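Local atomic coordinates of putative acyl-CoA dehydrogenase (Burkholderia xenovorans, PDB entry 5JSC), a protein that is an acyl-CoA dehydrogenase-family flavoprotein, so far putative, that carries flavin-adenine dinucleotide in an assembly of four chains. Residues L70-G75 with G80-T85; G117-G122 with R130-V135; M337-A342 with E386-I391. All coordinates share one frame; numbering follows the deposited sequence.

How the contacts relate
The three contacts follow one another along the chain; none nests within or crosses another. Contact 1 closes a four-residue span within the loop between helices 53-66 and 88-101. Contact 2 comes next and pairs two successive helices, 103-122 and 125-136. The two contacts touch, with centres about 9 Å apart. V74 packs on V135, and G75 N makes a hydrogen bond to S120 OG. Together they tie a loop to two helices of the N-terminal domain. Contact 3 closes a much longer span and joins helices 332-356 and 385-405 of the C-terminal domain. Its centre is about 26 Å from that of contact 1 and 27 Å from that of contact 2.

Contact 1: L70-G75 with G80-T85; sequences LKYGVG and GGHGDT
The rings of Y72 and H82 form an offset stack, with centroids 4.4 Å apart and planes tilted by 28°. Y72 CE1 sits over the centre of the imidazole on one face, and it comes within 3.4 Å of H82 CG. The H82 torsion explains the stack: CG stands anti to the backbone N (chi1 171°), which carries the imidazole across to Y72. The tyrosine ring also receives H82 CB over a face. This is a CH-pi contact, with H82 CB 4.2 Å from the centroid of the Y72 ring. The tyrosine CB leaves its backbone pointing away from 80-85, but the ring end comes back nearer. Y72 also packs on A90 and L94 of helix 88-101.

Next to the rings the backbones meet. H82 N donates to K71 O at 2.9 Å. The same oxygen receives a CA-H...O contact from G81. A second such contact runs from G81 CA to V74 O, at 3.3 Å. The K71 side chain runs alongside the G80 carbonyl. Its bend at chi3 brings K71 CE to 3.4 Å from G80 O.

Water 1 bridges the segments further along. It is bonded to V74 O at 2.7 Å and accepts from G83 N at 2.9 Å. It is bonded to T85 O as well. V74 CG1 lies beside G81, while the valine also packs on L132 and A136 of helix 125-136. D84 OD1 accepts from V77 N, which lies between the two segments.

The arrangement is a compact, glycine-rich loop folded back on itself. It connects helices 53-66 and 88-101 in the helical N-terminal domain of the acyl-CoA dehydrogenase fold.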
loop_
_atom_site.group_PDB
_atom_site.type_symbol
_atom_site.label_atom_id
_atom_site.label_comp_id
_atom_site.label_asym_id
_atom_site.label_seq_id
_atom_site.Cartn_x
_atom_site.Cartn_y
_atom_site.Cartn_z
ATOM N N LEU C 70 27.969 -26.805 6.345
ATOM C CA LEU C 70 27.103 -27.496 5.395
ATOM C C LEU C 70 26.451 -28.744 5.979
ATOM O O LEU C 70 25.569 -29.326 5.337
ATOM C CB LEU C 70 27.895 -27.866 4.137
ATOM C CG LEU C 70 28.576 -26.684 3.433
ATOM C CD1 LEU C 70 29.306 -27.165 2.182
ATOM C CD2 LEU C 70 27.579 -25.566 3.078
ATOM N N LYS C 71 26.844 -29.159 7.181
ATOM C CA LYS C 71 26.239 -30.335 7.793
ATOM C C LYS C 71 24.782 -30.105 8.167
ATOM O O LYS C 71 24.022 -31.073 8.272
ATOM C CB LYS C 71 27.027 -30.738 9.041
ATOM C CG LYS C 71 28.498 -31.058 8.761
ATOM C CD LYS C 71 29.257 -31.474 10.027
ATOM C CE LYS C 71 28.627 -32.671 10.727
ATOM N NZ LYS C 71 29.428 -33.096 11.915
ATOM N N TYR C 72 24.374 -28.852 8.377
ATOM C CA TYR C 72 23.021 -28.590 8.862
ATOM C C TYR C 72 21.963 -28.787 7.787
ATOM O O TYR C 72 20.800 -29.021 8.125
ATOM C CB TYR C 72 22.937 -27.172 9.441
ATOM C CG TYR C 72 23.726 -27.078 10.717
ATOM C CD1 TYR C 72 23.154 -27.458 11.927
ATOM C CD2 TYR C 72 25.055 -26.658 10.715
ATOM C CE1 TYR C 72 23.870 -27.400 13.105
ATOM C CE2 TYR C 72 25.787 -26.612 11.897
ATOM C CZ TYR C 72 25.181 -26.980 13.083
ATOM O OH TYR C 72 25.891 -26.933 14.257
ATOM N N GLY C 73 22.337 -28.718 6.510
ATOM C CA GLY C 73 21.382 -28.882 5.436
ATOM C C GLY C 73 21.220 -30.296 4.943
ATOM O O GLY C 73 20.449 -30.522 4.005
ATOM N N VAL C 74 21.918 -31.250 5.560
ATOM C CA VAL C 74 21.910 -32.660 5.173
ATOM C C VAL C 74 21.274 -33.459 6.300
ATOM O O VAL C 74 21.606 -33.256 7.471
ATOM C CB VAL C 74 23.338 -33.159 4.887
ATOM C CG1 VAL C 74 23.378 -34.670 4.784
ATOM C CG2 VAL C 74 23.875 -32.500 3.616
ATOM N N GLY C 75 20.365 -34.368 5.957
ATOM C CA GLY C 75 19.725 -35.217 6.951
ATOM C C GLY C 75 20.395 -36.574 7.061
ATOM O O GLY C 75 20.525 -37.301 6.075
ATOM N N GLY C 80 26.849 -37.684 7.167
ATOM C CA GLY C 80 27.503 -36.396 7.293
ATOM C C GLY C 80 26.627 -35.284 7.828
ATOM O O GLY C 80 27.124 -34.167 8.019
ATOM N N GLY C 81 25.350 -35.551 8.077
ATOM C CA GLY C 81 24.466 -34.520 8.577
ATOM C C GLY C 81 24.684 -34.215 10.044
ATOM O O GLY C 81 25.239 -35.009 10.806
ATOM N N HIS C 82 24.241 -33.020 10.445
ATOM C CA HIS C 82 24.326 -32.639 11.852
ATOM C C HIS C 82 23.451 -33.536 12.717
ATOM O O HIS C 82 23.848 -33.944 13.821
ATOM C CB HIS C 82 23.909 -31.180 12.025
ATOM C CG HIS C 82 23.760 -30.782 13.457
ATOM N ND1 HIS C 82 24.845 -30.564 14.278
ATOM C CD2 HIS C 82 22.661 -30.611 14.230
ATOM C CE1 HIS C 82 24.421 -30.255 15.492
ATOM N NE2 HIS C 82 23.099 -30.276 15.489
ATOM N N GLY C 83 22.248 -33.842 12.237
ATOM C CA GLY C 83 21.339 -34.732 12.925
ATOM C C GLY C 83 20.645 -35.624 11.919
ATOM O O GLY C 83 20.897 -35.537 10.717
ATOM N N ASP C 84 19.767 -36.489 12.428
ATOM C CA ASP C 84 18.993 -37.328 11.527
ATOM C C ASP C 84 17.851 -36.559 10.889
ATOM O O ASP C 84 17.413 -36.924 9.797
ATOM C CB ASP C 84 18.467 -38.568 12.258
ATOM C CG ASP C 84 19.518 -39.671 12.381
ATOM O OD1 ASP C 84 20.598 -39.565 11.763
ATOM O OD2 ASP C 84 19.255 -40.666 13.087
ATOM N N THR C 85 17.392 -35.486 11.524
ATOM C CA THR C 85 16.510 -34.521 10.889
ATOM C C THR C 85 17.324 -33.308 10.474
ATOM O O THR C 85 18.429 -33.070 10.969
ATOM C CB THR C 85 15.384 -34.070 11.831
ATOM O OG1 THR C 85 15.944 -33.319 12.916
ATOM C CG2 THR C 85 14.625 -35.262 12.388
HETATM O O HOH W 1 21.009 -32.436 9.976
#

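Contact 2: G117-G122 with R130-V135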
loop_
_atom_site.group_PDB
_atom_site.type_symbol
_atom_site.label_atom_id
_atom_site.label_comp_id
_atom_site.label_asym_id
_atom_site.label_seq_id
_atom_site.Cartn_x
_atom_site.Cartn_y
_atom_site.Cartn_z
ATOM N N GLY C 117 18.542 -31.931 -0.863
ATOM C CA GLY C 117 17.419 -32.252 0.003
ATOM C C GLY C 117 16.606 -33.440 -0.476
ATOM O O GLY C 117 16.112 -34.231 0.331
ATOM N N ALA C 118 16.436 -33.575 -1.797
ATOM C CA ALA C 118 15.666 -34.707 -2.298
ATOM C C ALA C 118 16.371 -36.025 -2.003
ATOM O O ALA C 118 15.709 -37.062 -1.879
ATOM C CB ALA C 118 15.399 -34.547 -3.799
ATOM N N ILE C 119 17.700 -35.997 -1.865
ATOM C CA ILE C 119 18.446 -37.203 -1.509
ATOM C C ILE C 119 18.296 -37.494 -0.021
ATOM O O ILE C 119 18.102 -38.647 0.383
ATOM C CB ILE C 119 19.926 -37.064 -1.923
ATOM C CG1 ILE C 119 20.044 -36.753 -3.422
ATOM C CG2 ILE C 119 20.724 -38.327 -1.579
ATOM C CD1 ILE C 119 21.468 -36.467 -3.885
ATOM N N SER C 120 18.382 -36.462 0.826
ATOM C CA SER C 120 18.095 -36.655 2.247
ATOM C C SER C 120 16.705 -37.241 2.449
ATOM O O SER C 120 16.511 -38.125 3.293
ATOM C CB SER C 120 18.214 -35.331 3.008
ATOM O OG SER C 120 19.561 -34.916 3.142
ATOM N N LEU C 121 15.725 -36.763 1.678
ATOM C CA LEU C 121 14.344 -37.190 1.860
ATOM C C LEU C 121 14.075 -38.551 1.238
ATOM O O LEU C 121 13.359 -39.366 1.831
ATOM C CB LEU C 121 13.391 -36.157 1.257
ATOM C CG LEU C 121 13.218 -34.839 2.010
ATOM C CD1 LEU C 121 12.329 -33.887 1.206
ATOM C CD2 LEU C 121 12.644 -35.086 3.391
ATOM N N GLY C 122 14.628 -38.818 0.055
ATOM C CA GLY C 122 14.193 -39.981 -0.702
ATOM C C GLY C 122 15.266 -40.940 -1.181
ATOM O O GLY C 122 14.951 -41.902 -1.887
ATOM N N ARG C 130 26.662 -42.215 -1.272
ATOM C CA ARG C 130 27.496 -41.712 -2.355
ATOM C C ARG C 130 27.519 -40.190 -2.387
ATOM O O ARG C 130 28.560 -39.594 -2.675
ATOM C CB ARG C 130 27.021 -42.275 -3.694
ATOM C CG ARG C 130 27.714 -41.661 -4.913
ATOM C CD ARG C 130 27.329 -42.384 -6.199
ATOM N NE ARG C 130 27.759 -41.668 -7.400
ATOM C CZ ARG C 130 28.990 -41.706 -7.905
ATOM N NH1 ARG C 130 29.936 -42.425 -7.313
ATOM N NH2 ARG C 130 29.278 -41.020 -9.003
ATOM N N TYR C 131 26.397 -39.539 -2.089
ATOM C CA TYR C 131 26.295 -38.101 -2.328
ATOM C C TYR C 131 26.324 -37.252 -1.070
ATOM O O TYR C 131 26.959 -36.196 -1.075
ATOM C CB TYR C 131 25.017 -37.781 -3.128
ATOM C CG TYR C 131 25.099 -38.367 -4.515
ATOM C CD1 TYR C 131 25.834 -37.735 -5.509
ATOM C CD2 TYR C 131 24.486 -39.576 -4.820
ATOM C CE1 TYR C 131 25.943 -38.284 -6.775
ATOM C CE2 TYR C 131 24.586 -40.132 -6.082
ATOM C CZ TYR C 131 25.318 -39.481 -7.055
ATOM O OH TYR C 131 25.420 -40.022 -8.313
ATOM N N LEU C 132 25.667 -37.672 0.011
ATOM C CA LEU C 132 25.477 -36.732 1.112
ATOM C C LEU C 132 26.754 -36.399 1.882
ATOM O O LEU C 132 26.920 -35.238 2.277
ATOM C CB LEU C 132 24.404 -37.245 2.070
ATOM C CG LEU C 132 23.011 -37.274 1.438
ATOM C CD1 LEU C 132 21.982 -37.722 2.477
ATOM C CD2 LEU C 132 22.596 -35.906 0.831
ATOM N N PRO C 133 27.676 -37.341 2.129
ATOM C CA PRO C 133 28.891 -36.943 2.857
ATOM C C PRO C 133 29.702 -35.890 2.126
ATOM O O PRO C 133 30.278 -35.006 2.772
ATOM C CB PRO C 133 29.660 -38.265 3.001
ATOM C CG PRO C 133 28.599 -39.289 3.000
ATOM C CD PRO C 133 27.613 -38.808 1.978
ATOM N N ARG C 134 29.762 -35.965 0.792
ATOM C CA ARG C 134 30.516 -34.982 0.020
ATOM C C ARG C 134 29.785 -33.646 -0.048
ATOM O O ARG C 134 30.430 -32.591 -0.078
ATOM C CB ARG C 134 30.782 -35.506 -1.390
ATOM N N VAL C 135 28.454 -33.662 -0.085
ATOM C CA VAL C 135 27.704 -32.411 0.048
ATOM C C VAL C 135 28.017 -31.769 1.393
ATOM O O VAL C 135 28.312 -30.568 1.486
ATOM C CB VAL C 135 26.192 -32.665 -0.111
ATOM C CG1 VAL C 135 25.385 -31.425 0.314
ATOM C CG2 VAL C 135 25.849 -33.051 -1.558
#
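The helical segments that carry I119 and L132 approach to 10.0 Å between axes and cross at -130°, closer to antiparallel than parallel, and 130-135 is kinked where the helical bonding lapses at P133 and R134.

I119 points toward the other helix and divides its two branches between two partners. With CG1 beside the backbone N and CG2 anti to it (chi1 -56°), the longer branch is sent to Y131 and the shorter to L132. I119 CD1 is 3.9 Å from Y131 CB and approaches the ring obliquely. I119 CG2 is 3.9 Å from L132 CD2. The I119 and L132 side chains lie side by side, running opposite ways. L132 also spreads over S120, and L132 CD1 lies 3.8 Å from S120 OG. The touch is plain packing against a methyl; the hydroxyl has its hydrogen bond with G75 N of the neighbouring loop.

These are two successive helices of the N-terminal domain of the acyl-CoA dehydrogenase fold, joined by a very short turn. Their apolar seam continues onto beta strands of the same chain, where I119 packs on F186, V188 and V206 and Y131 meets the F186 ring edge-to-face.

The far end of Y131 is held by polar groups. R130 is extended through its first three torsions and runs along the tyrosine. Its CG lies over one face of the ring, 3.7 Å above the plane and displaced from the ring centre. R130 NE then donates to Y131 OH at 3.0 Å with an angle of 163°, and the oxygen lies in the guanidinium plane. D208, at the end of strand 202-208, makes a salt bridge with R130 NH2 and a hydrogen bond with Y131 OH, which Q242 NE2 also bonds.

Contact 3: M337-A342 with E386-I391. With FAD (flavin-adenine dinucleotide), chain M; SO4 (sulfate ion), chain P.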
loop_
_atom_site.group_PDB
_atom_site.type_symbol
_atom_site.label_atom_id
_atom_site.label_comp_id
_atom_site.label_asym_id
_atom_site.label_seq_id
_atom_site.Cartn_x
_atom_site.Cartn_y
_atom_site.Cartn_z
ATOM N N MET C 337 3.824 -18.599 3.765
ATOM C CA MET C 337 3.620 -17.288 4.380
ATOM C C MET C 337 4.947 -16.592 4.648
ATOM O O MET C 337 5.107 -15.397 4.367
ATOM C CB MET C 337 2.869 -17.428 5.698
ATOM C CG MET C 337 1.399 -17.328 5.645
ATOM S SD MET C 337 0.865 -17.019 7.347
ATOM C CE MET C 337 -0.905 -17.154 7.080
ATOM N N ALA C 338 5.901 -17.317 5.237
ATOM C CA ALA C 338 7.186 -16.721 5.582
ATOM C C ALA C 338 7.937 -16.284 4.335
ATOM O O ALA C 338 8.490 -15.181 4.290
ATOM C CB ALA C 338 8.022 -17.717 6.383
ATOM N N LYS C 339 7.981 -17.155 3.315
ATOM C CA LYS C 339 8.722 -16.844 2.096
ATOM C C LYS C 339 8.123 -15.625 1.403
ATOM O O LYS C 339 8.840 -14.706 0.998
ATOM C CB LYS C 339 8.721 -18.074 1.177
ATOM C CG LYS C 339 9.757 -18.063 0.046
ATOM C CD LYS C 339 9.253 -17.369 -1.207
ATOM C CE LYS C 339 10.281 -17.434 -2.330
ATOM N NZ LYS C 339 9.798 -16.752 -3.584
ATOM N N TRP C 340 6.800 -15.610 1.272
ATOM C CA TRP C 340 6.082 -14.471 0.711
ATOM C C TRP C 340 6.388 -13.188 1.476
ATOM O O TRP C 340 6.863 -12.197 0.900
ATOM C CB TRP C 340 4.588 -14.812 0.740
ATOM C CG TRP C 340 3.578 -13.712 0.556
ATOM C CD1 TRP C 340 3.773 -12.448 0.071
ATOM C CD2 TRP C 340 2.187 -13.818 0.856
ATOM N NE1 TRP C 340 2.574 -11.759 0.062
ATOM C CE2 TRP C 340 1.590 -12.589 0.537
ATOM C CE3 TRP C 340 1.383 -14.848 1.368
ATOM C CZ2 TRP C 340 0.234 -12.352 0.733
ATOM C CZ3 TRP C 340 0.036 -14.606 1.561
ATOM C CH2 TRP C 340 -0.527 -13.373 1.234
ATOM N N HIS C 341 6.121 -13.179 2.782
ATOM C CA HIS C 341 6.225 -11.944 3.559
ATOM C C HIS C 341 7.665 -11.450 3.635
ATOM O O HIS C 341 7.939 -10.248 3.492
ATOM C CB HIS C 341 5.672 -12.184 4.965
ATOM C CG HIS C 341 5.579 -10.952 5.808
ATOM N ND1 HIS C 341 6.678 -10.359 6.394
ATOM C CD2 HIS C 341 4.505 -10.228 6.199
ATOM C CE1 HIS C 341 6.285 -9.302 7.082
ATOM N NE2 HIS C 341 4.971 -9.203 6.985
ATOM N N ALA C 342 8.602 -12.357 3.894
ATOM C CA ALA C 342 9.974 -11.898 4.093
ATOM C C ALA C 342 10.590 -11.397 2.792
ATOM O O ALA C 342 11.364 -10.439 2.803
ATOM C CB ALA C 342 10.818 -13.015 4.710
ATOM N N GLU C 386 3.222 -14.895 -6.036
ATOM C CA GLU C 386 1.831 -15.175 -6.358
ATOM C C GLU C 386 1.502 -16.647 -6.153
ATOM O O GLU C 386 0.383 -16.982 -5.745
ATOM C CB GLU C 386 1.547 -14.731 -7.798
ATOM C CG GLU C 386 1.652 -13.190 -8.009
ATOM C CD GLU C 386 3.067 -12.618 -7.850
ATOM O OE1 GLU C 386 4.045 -13.303 -8.219
ATOM O OE2 GLU C 386 3.193 -11.468 -7.362
ATOM N N VAL C 387 2.464 -17.537 -6.418
ATOM C CA VAL C 387 2.278 -18.955 -6.115
ATOM C C VAL C 387 2.100 -19.152 -4.615
ATOM O O VAL C 387 1.218 -19.901 -4.175
ATOM C CB VAL C 387 3.463 -19.778 -6.659
ATOM C CG1 VAL C 387 3.375 -21.226 -6.206
ATOM C CG2 VAL C 387 3.525 -19.691 -8.174
ATOM N N GLN C 388 2.925 -18.475 -3.807
ATOM C CA GLN C 388 2.804 -18.596 -2.354
ATOM C C GLN C 388 1.438 -18.115 -1.874
ATOM O O GLN C 388 0.820 -18.744 -1.003
ATOM C CB GLN C 388 3.921 -17.806 -1.646
ATOM C CG GLN C 388 5.335 -18.063 -2.161
ATOM C CD GLN C 388 5.825 -19.500 -1.956
ATOM O OE1 GLN C 388 5.270 -20.261 -1.161
ATOM N NE2 GLN C 388 6.865 -19.870 -2.690
ATOM N N GLN C 389 0.961 -16.985 -2.413
ATOM C CA GLN C 389 -0.339 -16.455 -2.002
ATOM C C GLN C 389 -1.456 -17.447 -2.273
ATOM O O GLN C 389 -2.355 -17.627 -1.445
ATOM C CB GLN C 389 -0.655 -15.164 -2.744
ATOM C CG GLN C 389 0.188 -13.982 -2.419
ATOM C CD GLN C 389 -0.236 -12.793 -3.257
ATOM O OE1 GLN C 389 -0.005 -12.763 -4.463
ATOM N NE2 GLN C 389 -0.893 -11.825 -2.633
ATOM N N LEU C 390 -1.441 -18.071 -3.451
ATOM C CA LEU C 390 -2.492 -19.018 -3.784
ATOM C C LEU C 390 -2.411 -20.274 -2.927
ATOM O O LEU C 390 -3.450 -20.845 -2.580
ATOM C CB LEU C 390 -2.425 -19.362 -5.269
ATOM C CG LEU C 390 -2.681 -18.187 -6.214
ATOM C CD1 LEU C 390 -2.316 -18.579 -7.644
ATOM C CD2 LEU C 390 -4.136 -17.738 -6.120
ATOM N N ILE C 391 -1.201 -20.714 -2.567
ATOM C CA ILE C 391 -1.072 -21.833 -1.632
ATOM C C ILE C 391 -1.781 -21.506 -0.324
ATOM O O ILE C 391 -2.559 -22.310 0.207
ATOM C CB ILE C 391 0.412 -22.172 -1.387
ATOM C CG1 ILE C 391 1.034 -22.831 -2.620
ATOM C CG2 ILE C 391 0.571 -23.073 -0.147
ATOM C CD1 ILE C 391 2.551 -22.892 -2.563
HETATM P PA FAD M . 6.356 -18.332 -14.952
HETATM O O1A FAD M . 6.035 -19.701 -14.483
HETATM O O2A FAD M . 6.132 -18.029 -16.435
HETATM O O5B FAD M . 5.533 -17.307 -14.060
HETATM C C5B FAD M . 5.573 -15.901 -14.374
HETATM C C4B FAD M . 4.844 -15.204 -13.256
HETATM O O4B FAD M . 3.464 -15.610 -13.275
HETATM C C3B FAD M . 5.294 -15.580 -11.851
HETATM O O3B FAD M . 6.499 -14.921 -11.452
HETATM C C2B FAD M . 4.075 -15.185 -11.015
HETATM O O2B FAD M . 4.113 -13.787 -10.722
HETATM C C1B FAD M . 2.912 -15.476 -11.980
HETATM N N9A FAD M . 2.147 -16.684 -11.695
HETATM C C8A FAD M . 2.616 -17.970 -11.635
HETATM N N7A FAD M . 1.683 -18.871 -11.449
HETATM C C5A FAD M . 0.513 -18.125 -11.376
HETATM C C6A FAD M . -0.834 -18.490 -11.202
HETATM N N6A FAD M . -1.248 -19.751 -11.039
HETATM N N1A FAD M . -1.758 -17.502 -11.186
HETATM C C2A FAD M . -1.345 -16.235 -11.324
HETATM N N3A FAD M . -0.101 -15.772 -11.495
HETATM C C4A FAD M . 0.787 -16.775 -11.517
HETATM N N1 FAD M . 14.717 -23.280 -10.804
HETATM C C2 FAD M . 15.217 -24.532 -10.563
HETATM O O2 FAD M . 14.633 -25.559 -10.946
HETATM N N3 FAD M . 16.404 -24.666 -9.890
HETATM C C4 FAD M . 17.181 -23.632 -9.408
HETATM O O4 FAD M . 18.273 -23.861 -8.896
HETATM C C4X FAD M . 16.640 -22.324 -9.636
HETATM N N5 FAD M . 17.348 -21.293 -9.268
HETATM C C5X FAD M . 16.925 -20.035 -9.667
HETATM C C6 FAD M . 17.751 -18.941 -9.418
HETATM C C7 FAD M . 17.427 -17.674 -9.888
HETATM C C7M FAD M . 18.372 -16.528 -9.636
HETATM C C8 FAD M . 16.229 -17.489 -10.607
HETATM C C8M FAD M . 15.841 -16.131 -11.139
HETATM C C9 FAD M . 15.394 -18.576 -10.839
HETATM C C9A FAD M . 15.733 -19.847 -10.384
HETATM N N10 FAD M . 14.957 -20.985 -10.691
HETATM C C10 FAD M . 15.400 -22.242 -10.357
HETATM C "C1'" FAD M . 13.748 -20.824 -11.510
HETATM C "C2'" FAD M . 12.549 -20.306 -10.722
HETATM O "O2'" FAD M . 12.063 -21.301 -9.822
HETATM C "C3'" FAD M . 11.439 -19.916 -11.697
HETATM O "O3'" FAD M . 11.920 -18.772 -12.388
HETATM C "C4'" FAD M . 10.106 -19.592 -11.024
HETATM O "O4'" FAD M . 9.521 -20.803 -10.540
HETATM C "C5'" FAD M . 9.152 -18.891 -11.969
HETATM O "O5'" FAD M . 8.987 -19.728 -13.133
HETATM P P FAD M . 9.111 -18.986 -14.572
HETATM O O1P FAD M . 10.358 -18.175 -14.652
HETATM O O2P FAD M . 8.942 -20.008 -15.655
HETATM O O3P FAD M . 7.869 -17.987 -14.606
HETATM S S SO4 P . 4.618 -5.450 7.977
HETATM O O1 SO4 P . 5.271 -5.929 9.197
HETATM O O2 SO4 P . 3.485 -6.319 7.662
HETATM O O3 SO4 P . 5.576 -5.480 6.862
HETATM O O4 SO4 P . 4.123 -4.093 8.223
#
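Q389 lies over one face of the W340 indole. Its CG is 3.5 Å from the centroid of the six-membered ring, a CH-pi contact only 13° off the normal. W340 CG stands anti to the backbone N (chi1 165°), which swings the indole toward Q389. The amide beyond is turned 61° from the ring plane, with Q389 NE2 3.6 Å from W340 CZ2. Beside this pair, W340 CB meets Q388 CB at 3.9 Å. K339 lies roughly perpendicular to Q388, with K339 CD 3.8 Å from Q388 NE2.

Loop carbonyls fix the polar ends. G383 O accepts from both Q388 NE2 and K339 NZ. K339 NZ is gripped further by the carbonyls of L378 and Y381.

The other side of helix 385-405 faces the flavin-adenine dinucleotide. FAD O2B donates to E386 OE1 at 2.6 Å, and Q355 NE2 of the third subunit bonds the same oxygen. V387 and L390 pack against the adenine. All three belong to the cofactor pocket, which takes residues from two subunits.

The contact belongs to the helical C-terminal domain. Helix 250-286 packs on K339 and Q388, helix 298-325 packs on H341, and L309 of the second subunit packs on W340.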